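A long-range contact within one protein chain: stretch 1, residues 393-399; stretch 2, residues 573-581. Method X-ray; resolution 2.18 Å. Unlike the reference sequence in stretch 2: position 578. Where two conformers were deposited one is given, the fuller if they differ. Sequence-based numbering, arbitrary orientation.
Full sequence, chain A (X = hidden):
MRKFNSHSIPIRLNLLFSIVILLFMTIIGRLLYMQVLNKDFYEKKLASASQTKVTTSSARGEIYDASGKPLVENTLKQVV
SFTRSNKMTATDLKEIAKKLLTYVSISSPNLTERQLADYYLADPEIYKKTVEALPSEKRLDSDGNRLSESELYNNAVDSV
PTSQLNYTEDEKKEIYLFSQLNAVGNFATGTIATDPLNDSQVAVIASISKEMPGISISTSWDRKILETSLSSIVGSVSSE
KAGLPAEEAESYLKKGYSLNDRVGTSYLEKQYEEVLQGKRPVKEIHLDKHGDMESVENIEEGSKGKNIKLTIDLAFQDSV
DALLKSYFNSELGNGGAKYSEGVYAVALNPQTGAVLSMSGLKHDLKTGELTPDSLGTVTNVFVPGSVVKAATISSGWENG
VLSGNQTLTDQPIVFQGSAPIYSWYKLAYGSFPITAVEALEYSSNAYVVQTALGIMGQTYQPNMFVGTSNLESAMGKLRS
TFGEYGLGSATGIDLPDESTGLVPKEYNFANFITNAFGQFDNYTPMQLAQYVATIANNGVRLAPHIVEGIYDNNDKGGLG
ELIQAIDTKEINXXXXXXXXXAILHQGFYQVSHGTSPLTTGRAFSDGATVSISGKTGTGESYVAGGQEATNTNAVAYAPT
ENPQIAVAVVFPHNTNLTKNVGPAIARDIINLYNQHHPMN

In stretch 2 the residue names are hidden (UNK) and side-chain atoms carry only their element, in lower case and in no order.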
# COMPACT_ATOMS: atom_id res chain seq x y z
N ILE A 393 23.96 -16.31 9.32
CA ILE A 393 24.20 -17.59 9.95
C ILE A 393 23.32 -18.67 9.32
O ILE A 393 23.77 -19.80 9.09
CB ILE A 393 24.03 -17.53 11.49
CG1 ILE A 393 25.01 -16.51 12.08
CG2 ILE A 393 24.39 -18.85 12.15
CD1 ILE A 393 24.78 -16.19 13.57
N SER A 394 22.05 -18.37 9.08
CA SER A 394 21.18 -19.37 8.46
C SER A 394 21.79 -19.84 7.12
O SER A 394 21.82 -21.02 6.81
CB SER A 394 19.79 -18.80 8.21
OG SER A 394 19.14 -18.43 9.42
N SER A 395 22.28 -18.89 6.33
CA SER A 395 22.89 -19.20 5.05
C SER A 395 24.11 -20.10 5.23
O SER A 395 24.38 -20.94 4.38
CB SER A 395 23.24 -17.92 4.31
OG SER A 395 23.38 -18.16 2.92
N GLY A 396 24.85 -19.91 6.33
CA GLY A 396 25.95 -20.77 6.72
C GLY A 396 25.53 -22.21 6.97
O GLY A 396 26.21 -23.13 6.53
N TRP A 397 24.42 -22.42 7.67
CA TRP A 397 23.89 -23.76 7.86
C TRP A 397 23.42 -24.39 6.53
O TRP A 397 23.74 -25.54 6.28
CB TRP A 397 22.74 -23.76 8.87
CG TRP A 397 23.19 -23.55 10.29
CD1 TRP A 397 24.28 -24.11 10.89
CD2 TRP A 397 22.56 -22.74 11.29
NE1 TRP A 397 24.37 -23.71 12.19
CE2 TRP A 397 23.34 -22.85 12.46
CE3 TRP A 397 21.42 -21.92 11.30
CZ2 TRP A 397 23.02 -22.17 13.64
CZ3 TRP A 397 21.11 -21.24 12.47
CH2 TRP A 397 21.91 -21.37 13.62
N GLU A 398 22.68 -23.63 5.70
CA GLU A 398 22.14 -24.14 4.44
C GLU A 398 23.19 -24.62 3.45
O GLU A 398 22.99 -25.63 2.78
CB GLU A 398 21.20 -23.16 3.73
CG GLU A 398 20.03 -22.74 4.58
CD GLU A 398 19.20 -21.66 3.93
OE1 GLU A 398 18.00 -21.56 4.27
OE2 GLU A 398 19.74 -20.90 3.10
N ASN A 399 24.30 -23.89 3.41
CA ASN A 399 25.35 -24.15 2.44
C ASN A 399 26.53 -24.98 2.98
O ASN A 399 27.60 -24.99 2.41
CB ASN A 399 25.79 -22.82 1.82
CG ASN A 399 24.69 -22.21 1.00
OD1 ASN A 399 24.49 -22.60 -0.15
ND2 ASN A 399 23.93 -21.27 1.58
N UNK A 573 9.03 -21.92 3.89
CA UNK A 573 9.59 -22.32 5.18
C UNK A 573 11.09 -22.20 5.03
O UNK A 573 11.63 -22.82 4.14
c UNK A 573 9.38 -25.62 7.24
c UNK A 573 9.49 -25.90 8.72
n UNK A 573 10.71 -25.25 9.26
c UNK A 573 9.52 -24.13 6.95
c UNK A 573 9.27 -23.78 5.50
N UNK A 574 11.75 -21.43 5.90
CA UNK A 574 13.21 -21.31 5.88
C UNK A 574 13.86 -22.69 6.02
O UNK A 574 13.49 -23.48 6.88
c UNK A 574 15.30 -20.25 6.95
c UNK A 574 13.06 -18.94 6.89
c UNK A 574 13.74 -20.35 7.00
N UNK A 575 14.88 -22.94 5.19
CA UNK A 575 15.49 -24.27 5.04
C UNK A 575 16.58 -24.58 6.08
O UNK A 575 17.72 -24.93 5.73
c UNK A 575 16.04 -24.46 3.62
o UNK A 575 15.88 -26.82 3.94
n UNK A 575 17.48 -26.11 2.53
c UNK A 575 16.46 -25.91 3.36
N UNK A 576 16.23 -24.44 7.35
CA UNK A 576 17.19 -24.81 8.39
C UNK A 576 16.46 -25.72 9.36
O UNK A 576 15.25 -25.63 9.47
c UNK A 576 17.72 -23.60 9.18
c UNK A 576 16.56 -22.78 9.79
c UNK A 576 17.02 -21.54 10.55
c UNK A 576 18.62 -22.78 8.30
N UNK A 577 17.20 -26.56 10.07
CA UNK A 577 16.59 -27.55 10.96
C UNK A 577 15.91 -26.86 12.14
O UNK A 577 16.16 -25.69 12.44
c UNK A 577 17.65 -28.52 11.48
o UNK A 577 18.58 -27.80 12.27
N UNK A 578 15.03 -27.60 12.81
CA UNK A 578 14.42 -27.13 14.03
C UNK A 578 15.44 -26.73 15.10
O UNK A 578 15.23 -25.78 15.86
c UNK A 578 11.54 -28.85 15.94
o UNK A 578 10.65 -28.59 16.79
c UNK A 578 12.58 -27.81 15.66
o UNK A 578 11.60 -29.93 15.31
c UNK A 578 13.52 -28.24 14.57
N UNK A 579 16.54 -27.46 15.20
CA UNK A 579 17.51 -27.21 16.26
C UNK A 579 18.43 -26.03 15.94
O UNK A 579 18.87 -25.32 16.84
o UNK A 579 19.04 -28.90 15.50
c UNK A 579 18.28 -28.48 16.61
N UNK A 580 18.69 -25.80 14.65
CA UNK A 580 19.27 -24.55 14.18
C UNK A 580 18.42 -23.31 14.52
O UNK A 580 18.93 -22.33 15.04
o UNK A 580 21.54 -25.92 13.43
o UNK A 580 21.08 -25.96 11.31
c UNK A 580 20.83 -25.57 12.46
c UNK A 580 19.62 -24.66 12.69
N UNK A 581 17.13 -23.35 14.24
CA UNK A 581 16.23 -22.28 14.63
C UNK A 581 16.23 -22.05 16.15
O UNK A 581 16.03 -20.93 16.62
c UNK A 581 14.81 -22.58 14.14
c UNK A 581 13.82 -20.14 11.95
c UNK A 581 13.76 -21.48 14.45
s UNK A 581 14.21 -19.90 13.70

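Position 573 carries four carbons in an unbranched row ending in a nitrogen, a chain that is out of reach of stretch 1. A terminal amine on four carbons is lysine, Lys573, and it takes no part in the contact.

At position 574 there are three side-chain carbons, one bonded to CA and carrying the other two. That fork without further extension is valine, Val574. Its CG1 lies 4.0 Å from Glu398 OE1, and the residue is buried.

Position 575 has two carbons, the second bearing one oxygen and one nitrogen: a carboxamide one methylene from the backbone, hence asparagine. The element labels exclude aspartate. Asn575 meets stretch 1 through Glu398, whose CG is 3.4 Å from the backbone O of Asn575 and whose OE1 is 3.6 Å from Asn575 CB. Both pairs include a carbon, so they record packing.

Four carbons are found at 576, forked at the first, with one arm two carbons long and the other a single methyl. A branch at CB with unequal arms identifies isoleucine; leucine would fork one carbon later. In Ile576 (chi1 55°, p; chi2 -178°, t) CG2 sits 4.0 Å from Glu398 CG and 4.2 Å from Trp397 CE3, while CD1 reaches to 3.9 Å from Ser394 OG. Three residues of the helix in stretch 1 are thus touched by one side chain.

Position 577 shows one carbon and then one oxygen, which is serine. Ser577 makes no contact across the stretches, but it occupies the N-cap position of the helix that follows.

At 578 three carbons end in two oxygens, giving glutamate. Glu578 differs from the reference sequence and was deposited in two conformers; the side chain given is out of reach of stretch 1.

Position 579 again has one carbon and one oxygen, and is serine. Ser579 lies out of reach of stretch 1.

Two carbons, the second carrying two oxygens, mark position 580 as aspartate. The CA-to-CB bond of Asp580 points toward stretch 1. CB stands 3.7 Å from the centroid of the Trp397 six-membered ring and 16° off the ring normal, a CH-pi contact over the face, and OD1 is 3.4 Å from Trp397 CG. Its backbone N donates to Ser577 OG at 3.1 Å with an angle of 162°, the capping bond at the start of this helix.

Position 581 is an unbranched run of two carbons, a sulfur and a carbon, which only methionine has. The CA-to-CB bond of Met581 points away from stretch 1.

The contact buries 330 Å² in all and contains no hydrogen bond between the stretches, so it rests on packing. Trp397, with its CA-to-CB bond toward stretch 2, receives Asp580 over one face and Ile576 CG2 at its edge, near the ring plane. One turn of helix is spanned from Ser394 to Glu398, where the backbone N of Glu398 bonds to Ser394 O at 3.0 Å, and Ile576 packs against both residues. Glu398 extends the contact to Val574 and Asn575.

Stretch 2 573-581: KVNISESDM
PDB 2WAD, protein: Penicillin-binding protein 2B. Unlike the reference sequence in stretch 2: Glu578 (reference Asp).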